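Local coordinates for beta-fructofuranosidase (Arabidopsis thaliana, PDB 2OXB), which hydrolyses the terminal non-reducing beta-D-fructofuranosides of sucrose and 1-kestose, and less readily of neokestose and levan, as a cell-wall invertase of glycoside hydrolase family 32, at residues G7-P12 / L478-V483; N15-P20 / G310-P315; G272-S277 / C494-V499. The protein carries 1 engineered substitution. All coordinates share one frame; numbering follows the deposited sequence.

All three contacts are buried, and together they run from the C-terminal beta-sandwich to the catalytic beta-propeller of this invertase. Interactions 1 and 3 join the two modules and reach the same sandwich sheet, at strands 473-480 and 493-498; the backbone of Ser-482 meets that of Val-499 between them. Interaction 2 lies within the propeller and carries the active-site strand. Their chemistry differs accordingly: a carboxylate gripping two backbone N-H groups in interaction 1, van der Waals packing of a methionine on backbone and a glutamine amide in interaction 2, and one backbone hydrogen bond with methyl packing in interaction 3. Interactions 2 and 3 both extend to the fructose.

Interaction 1. Residues G7-P12 / L478-V483; sequences GFHFQP and LIDHSV
Asp-480 carries the polar part of this contact, with its carboxylate spread across two consecutive backbone N-H groups. Gly-7 N donates to Asp-480 OD1 at 2.9 Å, on the syn side and 18° out of the carboxylate plane. Phe-8 N donates to Asp-480 OD2, also at 2.9 Å, along the syn lone pair, so each oxygen is held by its own nearly straight bond and the group cannot easily rotate. The CG of Asp-480 stands anti to its backbone N (chi1 -154°), which sends the carboxylate across to the 7-12 loop.

Two rings gather about the same acid. Asp-480 OD2 lies over the centre of one face of the Phe-8 ring, the two planes 32° apart, while the carbonyl oxygen of Ile-479 approaches the ring edge, 3.2 Å from Phe-8 CE2. His-9 meets Asp-480 tip to tip, with CD2 the nearest ring atom to OD2. Phe-8 CE1 in turn sits over the rim of one face of the imidazole.

Apolar packing is lighter: Phe-8 CE1 touches Leu-478 CD1 at 4.3 Å.

Behind the acid the chain reverses in a type II' turn from Asp-480 to Val-483, and Gln-366 takes the hydrogen bond of His-481 NE2. The turn is that of a beta hairpin joining strands 473-480 and 483-488, and its contact with the N-terminal loop is part of the interface between propeller and beta-sandwich in the two-module architecture of family 32 glycosidases.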
loop_
_atom_site.group_PDB
_atom_site.type_symbol
_atom_site.label_atom_id
_atom_site.label_comp_id
_atom_site.label_asym_id
_atom_site.label_seq_id
_atom_site.Cartn_x
_atom_site.Cartn_y
_atom_site.Cartn_z
ATOM N N GLY A 7 15.065 1.194 -9.577
ATOM C CA GLY A 7 16.209 2.018 -9.240
ATOM C C GLY A 7 16.031 2.896 -8.003
ATOM O O GLY A 7 16.995 3.134 -7.280
ATOM N N PHE A 8 14.820 3.379 -7.744
ATOM C CA PHE A 8 14.602 4.235 -6.590
ATOM C C PHE A 8 13.554 3.748 -5.597
ATOM O O PHE A 8 13.141 4.484 -4.702
ATOM C CB PHE A 8 14.257 5.660 -7.036
ATOM C CG PHE A 8 12.997 5.768 -7.832
ATOM C CD1 PHE A 8 11.760 5.752 -7.208
ATOM C CD2 PHE A 8 13.047 5.903 -9.214
ATOM C CE1 PHE A 8 10.584 5.872 -7.955
ATOM C CE2 PHE A 8 11.885 6.023 -9.963
ATOM C CZ PHE A 8 10.650 6.006 -9.331
ATOM N N HIS A 9 13.116 2.513 -5.725
ATOM C CA HIS A 9 12.133 2.021 -4.771
ATOM C C HIS A 9 12.870 1.319 -3.641
ATOM O O HIS A 9 13.594 1.955 -2.871
ATOM C CB HIS A 9 11.165 1.071 -5.475
ATOM C CG HIS A 9 10.198 1.769 -6.373
ATOM N ND1 HIS A 9 9.229 2.624 -5.896
ATOM C CD2 HIS A 9 10.075 1.772 -7.719
ATOM C CE1 HIS A 9 8.550 3.125 -6.911
ATOM N NE2 HIS A 9 9.043 2.624 -8.030
ATOM N N PHE A 10 12.668 0.011 -3.538
ATOM C CA PHE A 10 13.341 -0.801 -2.542
ATOM C C PHE A 10 13.040 -2.268 -2.742
ATOM O O PHE A 10 11.914 -2.661 -3.048
ATOM C CB PHE A 10 12.976 -0.414 -1.107
ATOM C CG PHE A 10 13.577 -1.342 -0.082
ATOM C CD1 PHE A 10 14.961 -1.437 0.062
ATOM C CD2 PHE A 10 12.769 -2.192 0.674
ATOM C CE1 PHE A 10 15.529 -2.368 0.942
ATOM C CE2 PHE A 10 13.326 -3.130 1.560
ATOM C CZ PHE A 10 14.706 -3.218 1.690
ATOM N N GLN A 11 14.073 -3.073 -2.551
ATOM C CA GLN A 11 13.964 -4.495 -2.721
ATOM C C GLN A 11 15.276 -5.130 -2.322
ATOM O O GLN A 11 16.299 -4.451 -2.200
ATOM C CB GLN A 11 13.677 -4.805 -4.186
ATOM C CG GLN A 11 14.709 -4.225 -5.136
ATOM C CD GLN A 11 14.300 -4.382 -6.573
ATOM O OE1 GLN A 11 14.248 -5.496 -7.097
ATOM N NE2 GLN A 11 13.970 -3.268 -7.219
ATOM N N PRO A 12 15.261 -6.450 -2.090
ATOM C CA PRO A 12 16.499 -7.126 -1.712
ATOM C C PRO A 12 17.359 -7.195 -2.963
ATOM O O PRO A 12 16.833 -7.188 -4.083
ATOM C CB PRO A 12 16.024 -8.509 -1.284
ATOM C CG PRO A 12 14.619 -8.268 -0.830
ATOM C CD PRO A 12 14.104 -7.338 -1.892
ATOM N N LEU A 478 4.541 7.476 -10.773
ATOM C CA LEU A 478 5.910 7.167 -10.413
ATOM C C LEU A 478 6.295 6.153 -11.469
ATOM O O LEU A 478 5.535 5.211 -11.723
ATOM C CB LEU A 478 5.978 6.482 -9.059
ATOM C CG LEU A 478 5.895 7.281 -7.765
ATOM C CD1 LEU A 478 7.059 8.259 -7.700
ATOM C CD2 LEU A 478 4.563 7.992 -7.687
ATOM N N ILE A 479 7.455 6.327 -12.095
ATOM C CA ILE A 479 7.886 5.387 -13.129
ATOM C C ILE A 479 9.198 4.682 -12.774
ATOM O O ILE A 479 10.242 5.317 -12.666
ATOM C CB ILE A 479 8.073 6.098 -14.488
ATOM C CG1 ILE A 479 6.913 7.068 -14.739
ATOM C CG2 ILE A 479 8.146 5.065 -15.606
ATOM C CD1 ILE A 479 5.533 6.443 -14.643
ATOM N N ASP A 480 9.160 3.367 -12.607
ATOM C CA ASP A 480 10.396 2.672 -12.278
ATOM C C ASP A 480 10.563 1.269 -12.882
ATOM O O ASP A 480 10.739 0.279 -12.165
ATOM C CB ASP A 480 10.567 2.607 -10.762
ATOM C CG ASP A 480 12.021 2.486 -10.356
ATOM O OD1 ASP A 480 12.802 1.933 -11.159
ATOM O OD2 ASP A 480 12.385 2.928 -9.241
ATOM N N HIS A 481 10.511 1.195 -14.207
ATOM C CA HIS A 481 10.685 -0.067 -14.916
ATOM C C HIS A 481 9.527 -1.011 -14.621
ATOM O O HIS A 481 8.379 -0.719 -14.964
ATOM C CB HIS A 481 12.027 -0.701 -14.508
ATOM C CG HIS A 481 13.183 0.253 -14.565
ATOM N ND1 HIS A 481 13.771 0.645 -15.749
ATOM C CD2 HIS A 481 13.825 0.938 -13.588
ATOM C CE1 HIS A 481 14.720 1.529 -15.499
ATOM N NE2 HIS A 481 14.773 1.726 -14.195
ATOM N N SER A 482 9.839 -2.133 -13.981
ATOM C CA SER A 482 8.853 -3.145 -13.620
ATOM C C SER A 482 7.663 -2.631 -12.798
ATOM O O SER A 482 6.558 -3.152 -12.917
ATOM C CB SER A 482 9.538 -4.267 -12.834
ATOM O OG SER A 482 10.023 -3.790 -11.581
ATOM N N VAL A 483 7.882 -1.630 -11.953
ATOM C CA VAL A 483 6.799 -1.111 -11.133
ATOM C C VAL A 483 6.348 0.301 -11.473
ATOM O O VAL A 483 7.160 1.207 -11.675
ATOM C CB VAL A 483 7.158 -1.140 -9.642
ATOM C CG1 VAL A 483 8.449 -0.387 -9.409
ATOM C CG2 VAL A 483 6.035 -0.519 -8.836
#

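Interaction 2. Residues N15-P20 / G310-P315. With FRU (beta-D-fructofuranose), chain B.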
loop_
_atom_site.group_PDB
_atom_site.type_symbol
_atom_site.label_atom_id
_atom_site.label_comp_id
_atom_site.label_asym_id
_atom_site.label_seq_id
_atom_site.Cartn_x
_atom_site.Cartn_y
_atom_site.Cartn_z
ATOM N N ASN A 15 16.828 -12.616 -4.287
ATOM C CA ASN A 15 15.805 -13.471 -3.670
ATOM C C ASN A 15 14.461 -12.873 -3.235
ATOM O O ASN A 15 14.278 -11.644 -3.216
ATOM C CB ASN A 15 16.412 -14.223 -2.487
ATOM C CG ASN A 15 17.525 -15.149 -2.909
ATOM O OD1 ASN A 15 17.378 -15.910 -3.864
ATOM N ND2 ASN A 15 18.643 -15.102 -2.195
ATOM N N TRP A 16 13.543 -13.781 -2.869
ATOM C CA TRP A 16 12.166 -13.479 -2.436
ATOM C C TRP A 16 12.024 -12.501 -1.279
ATOM O O TRP A 16 12.865 -12.437 -0.385
ATOM C CB TRP A 16 11.395 -14.795 -2.099
ATOM C CG TRP A 16 9.948 -14.619 -1.523
ATOM C CD1 TRP A 16 9.613 -14.292 -0.233
ATOM C CD2 TRP A 16 8.699 -14.642 -2.257
ATOM N NE1 TRP A 16 8.252 -14.100 -0.123
ATOM C CE2 TRP A 16 7.670 -14.309 -1.346
ATOM C CE3 TRP A 16 8.356 -14.910 -3.590
ATOM C CZ2 TRP A 16 6.328 -14.219 -1.728
ATOM C CZ3 TRP A 16 7.022 -14.824 -3.969
ATOM C CH2 TRP A 16 6.023 -14.483 -3.039
ATOM N N MET A 17 10.932 -11.740 -1.330
ATOM C CA MET A 17 10.582 -10.743 -0.317
ATOM C C MET A 17 9.067 -10.730 -0.107
ATOM O O MET A 17 8.303 -10.899 -1.060
ATOM C CB MET A 17 11.043 -9.338 -0.729
ATOM C CG MET A 17 10.488 -8.270 0.216
ATOM S SD MET A 17 11.361 -6.722 0.205
ATOM C CE MET A 17 10.445 -5.804 -1.036
ATOM N N ASN A 18 8.628 -10.507 1.127
ATOM C CA ASN A 18 7.192 -10.509 1.402
ATOM C C ASN A 18 6.716 -9.306 2.225
ATOM O O ASN A 18 7.014 -8.154 1.897
ATOM C CB ASN A 18 6.823 -11.826 2.107
ATOM C CG ASN A 18 5.331 -12.110 2.097
ATOM O OD1 ASN A 18 4.897 -13.185 2.506
ATOM N ND2 ASN A 18 4.540 -11.151 1.638
ATOM N N ASP A 19 5.967 -9.597 3.285
ATOM C CA ASP A 19 5.410 -8.594 4.181
ATOM C C ASP A 19 6.426 -7.596 4.755
ATOM O O ASP A 19 7.611 -7.903 4.920
ATOM C CB ASP A 19 4.706 -9.279 5.366
ATOM C CG ASP A 19 3.369 -9.874 5.003
ATOM O OD1 ASP A 19 3.230 -10.419 3.886
ATOM O OD2 ASP A 19 2.457 -9.811 5.854
ATOM N N PRO A 20 5.958 -6.368 5.041
ATOM C CA PRO A 20 6.749 -5.274 5.618
ATOM C C PRO A 20 6.577 -5.472 7.125
ATOM O O PRO A 20 5.441 -5.588 7.611
ATOM C CB PRO A 20 6.025 -4.012 5.136
ATOM C CG PRO A 20 5.153 -4.497 3.983
ATOM C CD PRO A 20 4.714 -5.840 4.455
ATOM N N GLY A 310 9.571 -9.579 -5.370
ATOM C CA GLY A 310 9.093 -8.693 -4.325
ATOM C C GLY A 310 9.780 -7.350 -4.199
ATOM O O GLY A 310 10.990 -7.257 -3.998
ATOM N N ILE A 311 8.986 -6.296 -4.336
ATOM C CA ILE A 311 9.487 -4.936 -4.199
ATOM C C ILE A 311 8.643 -4.291 -3.105
ATOM O O ILE A 311 7.611 -4.834 -2.707
ATOM C CB ILE A 311 9.323 -4.105 -5.493
ATOM C CG1 ILE A 311 7.852 -3.764 -5.716
ATOM C CG2 ILE A 311 9.900 -4.854 -6.660
ATOM C CD1 ILE A 311 7.597 -2.859 -6.871
ATOM N N GLN A 312 9.078 -3.136 -2.617
ATOM C CA GLN A 312 8.331 -2.432 -1.587
ATOM C C GLN A 312 7.903 -1.112 -2.203
ATOM O O GLN A 312 8.729 -0.372 -2.735
ATOM C CB GLN A 312 9.220 -2.176 -0.373
ATOM C CG GLN A 312 8.448 -1.963 0.904
ATOM C CD GLN A 312 7.905 -3.269 1.491
ATOM O OE1 GLN A 312 7.039 -3.256 2.373
ATOM N NE2 GLN A 312 8.427 -4.402 1.016
ATOM N N THR A 313 6.609 -0.830 -2.161
ATOM C CA THR A 313 6.116 0.414 -2.710
ATOM C C THR A 313 6.630 1.594 -1.891
ATOM O O THR A 313 6.884 1.473 -0.685
ATOM C CB THR A 313 4.597 0.454 -2.693
ATOM O OG1 THR A 313 4.139 0.278 -1.347
ATOM C CG2 THR A 313 4.043 -0.633 -3.571
ATOM N N ILE A 314 6.765 2.739 -2.549
ATOM C CA ILE A 314 7.242 3.930 -1.876
ATOM C C ILE A 314 6.369 4.242 -0.678
ATOM O O ILE A 314 5.140 4.245 -0.769
ATOM C CB ILE A 314 7.243 5.166 -2.804
ATOM C CG1 ILE A 314 7.777 6.370 -2.036
ATOM C CG2 ILE A 314 5.824 5.455 -3.290
ATOM C CD1 ILE A 314 7.565 7.672 -2.748
ATOM N N PRO A 315 7.001 4.512 0.469
ATOM C CA PRO A 315 6.250 4.829 1.681
ATOM C C PRO A 315 5.255 5.932 1.363
ATOM O O PRO A 315 5.623 6.946 0.808
ATOM C CB PRO A 315 7.344 5.271 2.648
ATOM C CG PRO A 315 8.511 4.402 2.237
ATOM C CD PRO A 315 8.454 4.528 0.727
HETATM C C1 FRU B . 0.783 -12.192 3.983
HETATM C C2 FRU B . 1.168 -13.432 4.800
HETATM C C3 FRU B . 0.983 -13.185 6.310
HETATM C C4 FRU B . 2.059 -14.021 6.942
HETATM C C5 FRU B . 3.150 -13.969 5.873
HETATM C C6 FRU B . 3.850 -15.294 5.644
HETATM O O1 FRU B . -0.601 -11.909 4.090
HETATM O O2 FRU B . 0.543 -14.722 4.455
HETATM O O3 FRU B . -0.299 -13.569 6.798
HETATM O O4 FRU B . 2.512 -13.464 8.180
HETATM O O5 FRU B . 2.548 -13.599 4.641
HETATM O O6 FRU B . 4.658 -15.568 6.775
#
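At Met-17 and Gly-310 the two backbones come within 4.7 Å of each other, CA to CA, then diverge to 7.9 Å between the CA atoms of Pro-20 and Gln-312. Glycine suits this close point: a beta carbon on Gly-310 would run into the carbonyl oxygen of Met-17, and the backbone angles of Gly-310 (phi 108°, psi 121°) would also press it against the preceding carbonyl.

Met-17 supplies the largest share of the packing. Its CG is anti to the backbone N (chi1 171°), and the chain, extended through chi2, bends at chi3 and brings CE to the carbonyl oxygen of Gly-310, 3.3 Å away. The side chain of Gln-312 crosses that of Met-17 at about a right angle, with its amide NE2 3.8 Å from Met-17 SD. A bend at chi2 turns the amide of Gln-312 toward strand 15-20; its exact approach to Pro-20 is doubtful.

Strand 15-26 is the innermost strand of the first blade of the five-bladed beta-propeller of family 32, whose central cavity holds the active site, and its side chains divide between the 310-315 loop and the substrate. While Met-17 and Pro-20 face the loop, Asn-18 and Asp-19 turn away from it toward the bound fructose. Asp-19, the active-site aspartate, has OD1 3.0 Å from the exocyclic C1 of the fructose and 3.8 Å from the adjoining anomeric C2; its OD2 is hydrogen-bonded to Ser-79. Asn-18 OD1 lies 3.2 Å from the fructose ring oxygen O5. Ser-79, Gln-35, Asp-145 and the engineered Gln-199 hydrogen-bond the sugar as well, and backbone hydrogen bonds of Asn-18 and Asp-19 with Gln-35 tie the strand to its neighbour, 29-36.

Interaction 3. Residues G272-S277 / C494-V499; sequences GKYYAS and CITSRV. With FRU (beta-D-fructofuranose), chain B.
The Tyr-274 ring meets the methyl CG2 of Thr-496 obliquely, with CD1 the touching atom at 4.2 Å and the two side chains crossing at about a right angle. One residue on, the Tyr-275 ring belongs to the substrate side: the fructose O1 approaches it obliquely, 3.1 Å from Tyr-275 CE2, while Tyr-275 OH is hydrogen-bonded to Leu-234 O and to the engineered Gln-199.

Between module and module the link is made by backbone. Lys-273 N donates to Thr-496 O at 3.0 Å, with an N-H...O angle of 162°, and arrives above the carbonyl plane of Thr-496 and not along a lone pair. The same oxygen receives a CA-H...O contact from Gly-272 at 3.5 Å, measured from CA. Glycine fits here, since a modelled beta carbon would fall on Thr-496 O.

Thr-496 uses its two branches differently. OG1 is anti to the backbone N (chi1 -157°) and bonds to Val-484 O within the sandwich sheet; CG2 instead faces the loop near Lys-273 O, which accepts a hydrogen bond from Thr-294 OG1. Lys-273 itself is the centre of an inverse gamma turn.

Lys-273 and Arg-498 touch CG to CG at 4.3 Å. Their charged groups are near but not in contact, Lys-273 NZ lying 5.5 Å from Arg-498 NE. Lys-273 NZ is hydrogen-bonded to Ser-297, and Arg-498 NH2 forms a salt bridge with Glu-296, whose negative charge probably offsets the proximity of the two like charges.

The loop that leads within three residues to the fructose thus packs on strand 493-498, an outermost strand of its sheet within the chain, at the propeller-sandwich interface typical of family 32.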
loop_
_atom_site.group_PDB
_atom_site.type_symbol
_atom_site.label_atom_id
_atom_site.label_comp_id
_atom_site.label_asym_id
_atom_site.label_seq_id
_atom_site.Cartn_x
_atom_site.Cartn_y
_atom_site.Cartn_z
ATOM N N GLY A 272 -5.121 -2.048 -7.030
ATOM C CA GLY A 272 -4.275 -2.775 -7.965
ATOM C C GLY A 272 -3.441 -3.803 -7.226
ATOM O O GLY A 272 -3.953 -4.458 -6.333
ATOM N N LYS A 273 -2.165 -3.950 -7.561
ATOM C CA LYS A 273 -1.351 -4.943 -6.878
ATOM C C LYS A 273 -0.801 -4.441 -5.549
ATOM O O LYS A 273 0.322 -3.941 -5.476
ATOM C CB LYS A 273 -0.190 -5.397 -7.767
ATOM C CG LYS A 273 0.420 -6.736 -7.354
ATOM C CD LYS A 273 -0.517 -7.903 -7.669
ATOM C CE LYS A 273 -0.334 -8.431 -9.091
ATOM N NZ LYS A 273 1.018 -9.053 -9.344
ATOM N N TYR A 274 -1.580 -4.599 -4.485
ATOM C CA TYR A 274 -1.140 -4.151 -3.177
ATOM C C TYR A 274 -1.395 -5.221 -2.130
ATOM O O TYR A 274 -2.368 -5.960 -2.235
ATOM C CB TYR A 274 -1.912 -2.899 -2.790
ATOM C CG TYR A 274 -1.102 -1.868 -2.053
ATOM C CD1 TYR A 274 0.088 -1.391 -2.593
ATOM C CD2 TYR A 274 -1.560 -1.311 -0.859
ATOM C CE1 TYR A 274 0.807 -0.385 -1.981
ATOM C CE2 TYR A 274 -0.842 -0.291 -0.226
ATOM C CZ TYR A 274 0.346 0.169 -0.808
ATOM O OH TYR A 274 1.062 1.208 -0.250
ATOM N N TYR A 275 -0.540 -5.307 -1.113
ATOM C CA TYR A 275 -0.773 -6.294 -0.065
ATOM C C TYR A 275 0.122 -6.203 1.162
ATOM O O TYR A 275 1.192 -5.613 1.130
ATOM C CB TYR A 275 -0.683 -7.698 -0.646
ATOM C CG TYR A 275 -1.424 -8.731 0.161
ATOM C CD1 TYR A 275 -2.799 -8.578 0.441
ATOM C CD2 TYR A 275 -0.778 -9.899 0.595
ATOM C CE1 TYR A 275 -3.506 -9.569 1.125
ATOM C CE2 TYR A 275 -1.476 -10.893 1.273
ATOM C CZ TYR A 275 -2.836 -10.726 1.531
ATOM O OH TYR A 275 -3.519 -11.736 2.159
ATOM N N ALA A 276 -0.345 -6.806 2.249
ATOM C CA ALA A 276 0.386 -6.833 3.504
ATOM C C ALA A 276 0.693 -5.433 4.032
ATOM O O ALA A 276 1.554 -5.272 4.903
ATOM C CB ALA A 276 1.667 -7.626 3.327
ATOM N N SER A 277 -0.031 -4.429 3.531
ATOM C CA SER A 277 0.187 -3.035 3.943
ATOM C C SER A 277 0.168 -2.797 5.462
ATOM O O SER A 277 -0.514 -3.498 6.206
ATOM C CB SER A 277 -0.832 -2.104 3.252
ATOM O OG SER A 277 -2.171 -2.333 3.693
ATOM N N CYS A 494 -5.378 5.407 -5.831
ATOM C CA CYS A 494 -4.087 4.753 -5.942
ATOM C C CYS A 494 -4.129 3.362 -6.579
ATOM O O CYS A 494 -4.421 2.375 -5.908
ATOM C CB CYS A 494 -3.468 4.677 -4.553
ATOM S SG CYS A 494 -3.646 6.220 -3.629
ATOM N N ILE A 495 -3.826 3.303 -7.879
ATOM C CA ILE A 495 -3.792 2.052 -8.647
ATOM C C ILE A 495 -2.356 1.728 -9.103
ATOM O O ILE A 495 -1.828 2.343 -10.035
ATOM C CB ILE A 495 -4.669 2.125 -9.914
ATOM C CG1 ILE A 495 -6.125 2.402 -9.545
ATOM C CG2 ILE A 495 -4.566 0.810 -10.683
ATOM C CD1 ILE A 495 -7.034 2.552 -10.750
ATOM N N THR A 496 -1.748 0.741 -8.451
ATOM C CA THR A 496 -0.379 0.326 -8.742
ATOM C C THR A 496 -0.363 -0.996 -9.519
ATOM O O THR A 496 -1.285 -1.803 -9.409
ATOM C CB THR A 496 0.409 0.178 -7.409
ATOM O OG1 THR A 496 1.816 0.295 -7.651
ATOM C CG2 THR A 496 0.120 -1.169 -6.768
ATOM N N SER A 497 0.684 -1.215 -10.306
ATOM C CA SER A 497 0.792 -2.442 -11.093
ATOM C C SER A 497 2.239 -2.866 -11.357
ATOM O O SER A 497 3.178 -2.192 -10.936
ATOM C CB SER A 497 0.043 -2.267 -12.414
ATOM O OG SER A 497 -0.124 -0.897 -12.715
ATOM N N ARG A 498 2.406 -3.987 -12.053
ATOM C CA ARG A 498 3.730 -4.519 -12.372
ATOM C C ARG A 498 3.786 -4.881 -13.855
ATOM O O ARG A 498 2.989 -5.696 -14.332
ATOM C CB ARG A 498 4.002 -5.764 -11.531
ATOM C CG ARG A 498 3.480 -5.653 -10.109
ATOM C CD ARG A 498 4.360 -4.788 -9.236
ATOM N NE ARG A 498 5.269 -5.603 -8.434
ATOM C CZ ARG A 498 6.383 -6.162 -8.893
ATOM N NH1 ARG A 498 6.745 -5.992 -10.154
ATOM N NH2 ARG A 498 7.125 -6.907 -8.086
ATOM N N VAL A 499 4.724 -4.266 -14.573
ATOM C CA VAL A 499 4.902 -4.491 -16.005
ATOM C C VAL A 499 6.282 -5.083 -16.310
ATOM O O VAL A 499 7.250 -4.851 -15.581
ATOM C CB VAL A 499 4.671 -3.163 -16.820
ATOM C CG1 VAL A 499 5.615 -2.066 -16.348
ATOM C CG2 VAL A 499 4.853 -3.421 -18.313
HETATM C C1 FRU B . 0.783 -12.192 3.983
HETATM C C2 FRU B . 1.168 -13.432 4.800
HETATM C C3 FRU B . 0.983 -13.185 6.310
HETATM C C4 FRU B . 2.059 -14.021 6.942
HETATM C C5 FRU B . 3.150 -13.969 5.873
HETATM C C6 FRU B . 3.850 -15.294 5.644
HETATM O O1 FRU B . -0.601 -11.909 4.090
HETATM O O2 FRU B . 0.543 -14.722 4.455
HETATM O O3 FRU B . -0.299 -13.569 6.798
HETATM O O4 FRU B . 2.512 -13.464 8.180
HETATM O O5 FRU B . 2.548 -13.599 4.641
HETATM O O6 FRU B . 4.658 -15.568 6.775
#